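PDB 4HL7: nicotinate phosphoribosyltransferase, which probably catalyses the ATP-driven condensation of nicotinate with 5-phosphoribosyl 1-diphosphate to nicotinate ribonucleotide, the first step from nicotinate to NAD. Local coordinates for residues Lys23-Pro35 / Leu252-Ala264. Numbering follows the deposited sequence.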
loop_
_atom_site.group_PDB
_atom_site.type_symbol
_atom_site.label_atom_id
_atom_site.label_comp_id
_atom_site.label_asym_id
_atom_site.label_seq_id
_atom_site.Cartn_x
_atom_site.Cartn_y
_atom_site.Cartn_z
ATOM N N LYS A 23 3.826 6.975 2.617
ATOM C CA LYS A 23 3.240 8.111 1.933
ATOM C C LYS A 23 3.910 9.389 2.366
ATOM O O LYS A 23 4.262 10.239 1.513
ATOM C CB LYS A 23 1.696 8.167 2.162
ATOM C CG LYS A 23 1.024 6.950 1.552
ATOM C CD LYS A 23 0.121 7.250 0.361
ATOM C CE LYS A 23 0.890 7.474 -0.908
ATOM N NZ LYS A 23 -0.057 7.685 -2.053
ATOM N N ILE A 24 4.131 9.532 3.662
ATOM C CA ILE A 24 4.891 10.678 4.175
ATOM C C ILE A 24 6.343 10.597 3.726
ATOM O O ILE A 24 6.982 11.615 3.353
ATOM C CB ILE A 24 4.782 10.787 5.733
ATOM C CG1 ILE A 24 3.397 11.394 6.085
ATOM C CG2 ILE A 24 5.885 11.715 6.318
ATOM C CD1 ILE A 24 3.159 11.579 7.600
ATOM N N ASN A 25 6.901 9.389 3.783
ATOM C CA ASN A 25 8.267 9.263 3.376
ATOM C C ASN A 25 8.465 9.647 1.899
ATOM O O ASN A 25 9.369 10.448 1.576
ATOM C CB ASN A 25 8.767 7.852 3.683
ATOM C CG ASN A 25 8.689 7.526 5.148
ATOM O OD1 ASN A 25 8.480 8.421 6.021
ATOM N ND2 ASN A 25 8.812 6.209 5.461
HETATM N N MSE A 26 7.605 9.135 1.006
HETATM C CA MSE A 26 7.678 9.461 -0.389
HETATM C C MSE A 26 7.358 10.934 -0.567
HETATM O O MSE A 26 7.941 11.586 -1.425
HETATM C CB MSE A 26 6.688 8.567 -1.149
HETATM C CG MSE A 26 6.933 8.581 -2.609
HETATM SE SE MSE A 26 5.803 7.063 -3.246
HETATM C CE MSE A 26 5.879 5.725 -2.317
HETATM N N MSE A 27 6.506 11.502 0.282
HETATM C CA MSE A 27 6.280 12.963 0.166
HETATM C C MSE A 27 7.562 13.749 0.361
HETATM O O MSE A 27 7.790 14.790 -0.291
HETATM C CB MSE A 27 5.237 13.368 1.225
HETATM C CG MSE A 27 4.850 14.855 1.024
HETATM SE SE MSE A 27 3.541 15.242 2.460
HETATM C CE MSE A 27 3.172 17.154 2.249
ATOM N N GLN A 28 8.414 13.310 1.281
ATOM C CA GLN A 28 9.737 13.948 1.393
ATOM C C GLN A 28 10.539 13.863 0.130
ATOM O O GLN A 28 11.202 14.873 -0.275
ATOM C CB GLN A 28 10.585 13.465 2.591
ATOM C CG GLN A 28 12.051 13.933 2.399
ATOM C CD GLN A 28 12.855 13.829 3.631
ATOM O OE1 GLN A 28 12.514 14.431 4.661
ATOM N NE2 GLN A 28 13.914 13.032 3.578
ATOM N N ALA A 29 10.548 12.696 -0.527
ATOM C CA ALA A 29 11.390 12.555 -1.720
ATOM C C ALA A 29 10.850 13.412 -2.857
ATOM O O ALA A 29 11.582 14.048 -3.622
ATOM C CB ALA A 29 11.474 11.083 -2.173
ATOM N N ILE A 30 9.537 13.498 -2.915
ATOM C CA ILE A 30 8.842 14.311 -3.976
ATOM C C ILE A 30 9.082 15.806 -3.650
ATOM O O ILE A 30 9.355 16.633 -4.567
ATOM C CB ILE A 30 7.322 14.003 -3.993
ATOM C CG1 ILE A 30 7.123 12.565 -4.503
ATOM C CG2 ILE A 30 6.539 14.982 -4.928
ATOM C CD1 ILE A 30 5.766 11.993 -4.081
ATOM N N HIS A 31 9.003 16.155 -2.379
ATOM C CA HIS A 31 9.295 17.553 -1.914
ATOM C C HIS A 31 10.686 17.972 -2.378
ATOM O O HIS A 31 10.887 19.089 -2.867
ATOM C CB HIS A 31 9.133 17.608 -0.378
ATOM C CG HIS A 31 9.697 18.808 0.282
ATOM N ND1 HIS A 31 8.964 19.923 0.516
ATOM C CD2 HIS A 31 10.955 19.031 0.870
ATOM C CE1 HIS A 31 9.720 20.829 1.179
ATOM N NE2 HIS A 31 10.934 20.280 1.395
ATOM N N HIS A 32 11.628 17.057 -2.246
ATOM C CA HIS A 32 13.015 17.345 -2.543
ATOM C C HIS A 32 13.277 17.453 -4.020
ATOM O O HIS A 32 13.905 18.442 -4.477
ATOM C CB HIS A 32 13.896 16.246 -1.913
ATOM C CG HIS A 32 15.363 16.541 -2.032
ATOM N ND1 HIS A 32 16.011 17.374 -1.172
ATOM C CD2 HIS A 32 16.299 16.135 -2.984
ATOM C CE1 HIS A 32 17.302 17.476 -1.548
ATOM N NE2 HIS A 32 17.473 16.739 -2.677
ATOM N N PHE A 33 12.808 16.493 -4.815
ATOM C CA PHE A 33 13.203 16.381 -6.247
ATOM C C PHE A 33 12.171 16.981 -7.217
ATOM O O PHE A 33 12.516 17.336 -8.362
ATOM C CB PHE A 33 13.453 14.888 -6.627
ATOM C CG PHE A 33 14.779 14.350 -6.129
ATOM C CD1 PHE A 33 15.958 14.963 -6.514
ATOM C CD2 PHE A 33 14.840 13.173 -5.349
ATOM C CE1 PHE A 33 17.189 14.471 -6.078
ATOM C CE2 PHE A 33 16.062 12.665 -4.908
ATOM C CZ PHE A 33 17.231 13.320 -5.277
ATOM N N TYR A 34 10.907 16.948 -6.823
ATOM C CA TYR A 34 9.780 17.132 -7.772
ATOM C C TYR A 34 8.705 18.052 -7.184
ATOM O O TYR A 34 7.516 17.780 -7.284
ATOM C CB TYR A 34 9.135 15.750 -8.154
ATOM C CG TYR A 34 10.151 14.775 -8.687
ATOM C CD1 TYR A 34 10.303 13.514 -8.101
ATOM C CD2 TYR A 34 10.918 15.105 -9.801
ATOM C CE1 TYR A 34 11.308 12.636 -8.543
ATOM C CE2 TYR A 34 11.926 14.267 -10.268
ATOM C CZ TYR A 34 12.081 13.017 -9.635
ATOM O OH TYR A 34 13.044 12.144 -10.096
ATOM N N PRO A 35 9.122 19.175 -6.648
ATOM C CA PRO A 35 8.153 20.089 -6.017
ATOM C C PRO A 35 7.063 20.672 -6.948
ATOM O O PRO A 35 6.033 21.140 -6.433
ATOM C CB PRO A 35 9.064 21.226 -5.499
ATOM C CG PRO A 35 10.220 21.219 -6.427
ATOM C CD PRO A 35 10.491 19.729 -6.640
ATOM N N LEU A 252 14.915 3.904 -8.631
ATOM C CA LEU A 252 15.747 3.226 -7.580
ATOM C C LEU A 252 16.895 4.116 -7.047
ATOM O O LEU A 252 17.106 4.204 -5.826
ATOM C CB LEU A 252 16.319 1.866 -8.066
ATOM C CG LEU A 252 15.286 0.746 -8.417
ATOM C CD1 LEU A 252 15.946 -0.296 -9.272
ATOM C CD2 LEU A 252 14.815 0.145 -7.070
ATOM N N GLU A 253 17.636 4.753 -7.941
ATOM C CA GLU A 253 18.730 5.600 -7.545
ATOM C C GLU A 253 18.262 6.786 -6.717
ATOM O O GLU A 253 18.896 7.157 -5.735
ATOM C CB GLU A 253 19.476 6.073 -8.828
ATOM C CG GLU A 253 20.133 4.866 -9.503
ATOM C CD GLU A 253 20.759 5.260 -10.820
ATOM O OE1 GLU A 253 20.246 6.187 -11.433
ATOM O OE2 GLU A 253 21.741 4.631 -11.221
ATOM N N ARG A 254 17.169 7.412 -7.124
ATOM C CA ARG A 254 16.755 8.660 -6.495
ATOM C C ARG A 254 16.153 8.418 -5.114
ATOM O O ARG A 254 16.175 9.302 -4.284
ATOM C CB ARG A 254 15.751 9.386 -7.366
ATOM C CG ARG A 254 16.495 10.032 -8.539
ATOM C CD ARG A 254 15.890 11.340 -8.974
ATOM N NE ARG A 254 16.952 12.317 -9.279
ATOM C CZ ARG A 254 16.724 13.575 -9.620
ATOM N NH1 ARG A 254 15.470 14.001 -9.743
ATOM N NH2 ARG A 254 17.748 14.403 -9.877
ATOM N N TRP A 255 15.616 7.227 -4.855
ATOM C CA TRP A 255 15.178 6.938 -3.478
ATOM C C TRP A 255 16.371 7.048 -2.522
ATOM O O TRP A 255 16.282 7.586 -1.432
ATOM C CB TRP A 255 14.555 5.527 -3.378
ATOM C CG TRP A 255 13.955 5.262 -2.020
ATOM C CD1 TRP A 255 14.497 4.568 -0.929
ATOM C CD2 TRP A 255 12.701 5.816 -1.529
ATOM N NE1 TRP A 255 13.609 4.626 0.172
ATOM C CE2 TRP A 255 12.506 5.318 -0.173
ATOM C CE3 TRP A 255 11.727 6.623 -2.091
ATOM C CZ2 TRP A 255 11.380 5.658 0.584
ATOM C CZ3 TRP A 255 10.588 6.925 -1.321
ATOM C CH2 TRP A 255 10.430 6.440 -0.031
ATOM N N LEU A 256 17.504 6.485 -2.941
ATOM C CA LEU A 256 18.738 6.511 -2.143
ATOM C C LEU A 256 19.301 7.940 -1.942
ATOM O O LEU A 256 19.856 8.240 -0.907
ATOM C CB LEU A 256 19.795 5.649 -2.813
ATOM C CG LEU A 256 19.378 4.147 -2.885
ATOM C CD1 LEU A 256 20.490 3.347 -3.607
ATOM C CD2 LEU A 256 18.940 3.448 -1.559
ATOM N N THR A 257 19.112 8.824 -2.914
ATOM C CA THR A 257 19.670 10.206 -2.786
ATOM C C THR A 257 18.685 11.173 -2.129
ATOM O O THR A 257 19.035 12.329 -1.868
ATOM C CB THR A 257 20.169 10.742 -4.115
ATOM O OG1 THR A 257 19.167 10.617 -5.085
ATOM C CG2 THR A 257 21.393 9.914 -4.585
ATOM N N ALA A 258 17.463 10.688 -1.891
ATOM C CA ALA A 258 16.416 11.463 -1.178
ATOM C C ALA A 258 16.614 11.462 0.334
ATOM O O ALA A 258 16.104 12.333 1.007
ATOM C CB ALA A 258 15.055 10.895 -1.529
ATOM N N PHE A 259 17.343 10.472 0.864
ATOM C CA PHE A 259 17.459 10.258 2.343
ATOM C C PHE A 259 18.872 9.794 2.671
ATOM O O PHE A 259 19.472 9.072 1.852
ATOM C CB PHE A 259 16.525 9.138 2.826
ATOM C CG PHE A 259 15.062 9.253 2.355
ATOM C CD1 PHE A 259 14.116 9.946 3.125
ATOM C CD2 PHE A 259 14.610 8.570 1.214
ATOM C CE1 PHE A 259 12.761 10.001 2.696
ATOM C CE2 PHE A 259 13.270 8.591 0.795
ATOM C CZ PHE A 259 12.337 9.345 1.533
ATOM N N ASP A 260 19.382 10.105 3.878
ATOM C CA ASP A 260 20.692 9.488 4.290
ATOM C C ASP A 260 20.648 7.955 4.397
ATOM O O ASP A 260 21.559 7.263 3.944
ATOM C CB ASP A 260 21.148 10.015 5.655
ATOM C CG ASP A 260 21.540 11.463 5.613
ATOM O OD1 ASP A 260 21.769 11.932 4.510
ATOM O OD2 ASP A 260 21.646 12.117 6.699
ATOM N N GLY A 261 19.596 7.437 5.047
ATOM C CA GLY A 261 19.565 6.038 5.442
ATOM C C GLY A 261 18.169 5.460 5.601
ATOM O O GLY A 261 18.022 4.470 6.301
HETATM N N MSE A 262 17.157 6.082 4.957
HETATM C CA MSE A 262 15.768 5.560 5.003
HETATM C C MSE A 262 15.752 4.096 4.599
HETATM O O MSE A 262 16.399 3.703 3.615
HETATM C CB MSE A 262 14.863 6.408 4.091
HETATM C CG MSE A 262 13.400 5.950 3.834
HETATM SE SE MSE A 262 12.517 6.132 5.595
HETATM C CE MSE A 262 12.343 8.142 5.822
ATOM N N LEU A 263 14.969 3.289 5.325
ATOM C CA LEU A 263 14.657 1.909 4.828
ATOM C C LEU A 263 14.361 1.901 3.314
ATOM O O LEU A 263 13.595 2.724 2.779
ATOM C CB LEU A 263 13.532 1.289 5.628
ATOM C CG LEU A 263 13.101 -0.162 5.286
ATOM C CD1 LEU A 263 14.201 -1.112 5.767
ATOM C CD2 LEU A 263 11.778 -0.447 5.974
ATOM N N ALA A 264 15.005 0.978 2.614
ATOM C CA ALA A 264 14.889 0.897 1.191
ATOM C C ALA A 264 14.483 -0.496 0.806
ATOM O O ALA A 264 15.341 -1.425 0.747
ATOM C CB ALA A 264 16.194 1.268 0.538
HETATM O O HOH W 1 14.868 16.709 -9.586
#
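R254 lays its guanidinium flat on the F33 ring, planes 19° apart and centres 4.0 Å apart. Its CZ stands off-centre in a cation-pi contact, while CD sits almost squarely over the same face as a CH-pi donor. The R254 chain bends twice beyond CG, carrying the planar group across the ring, and H32 CD2 covers the opposite face. R254 NH1 donates to Y34 OH (3.1 Å, N-H...O 156°), slightly out of the guanidinium plane, and also to a water that donates to F33 O; two bonds thus hold the stacked group at the C-terminal end of helix 21-33. Y34 OH has a second partner in H238 of helix 232-241. T257 OG1 comes obliquely to F33 CZ, 3.3 Å away. The two helical segments cross nearly at right angles (92°), and at the crossing A29 CB meets A258 CB at 3.6 Å, with F33 CE2 also against A258 CB. Beyond it, the Q28 chain, extended past CG, slides alongside F259, bringing NE2 to 3.1 Å from F259 CD1, the amide inclined at a shallow angle to the ring. Q28 NE2 bonds A258 O weakly and also H84 O, while K86 bonds Q28 OE1 through its backbone N and A258 O through NZ. F259 turns the edge of its ring to N25 O, while W255 brings its edge to CA of selenomethionine M26, its NE1 tied to L263 O. Selenomethionine M262 rests SE 3.7 Å from N25 ND2; N25 OD1 bonds Y216. The contact joins the N-terminal region to a helix of the phosphoribosyltransferase barrel region: R254 is held both through its face, on F33, and through NH1, and the small A29/A258 pair lets the helices come close.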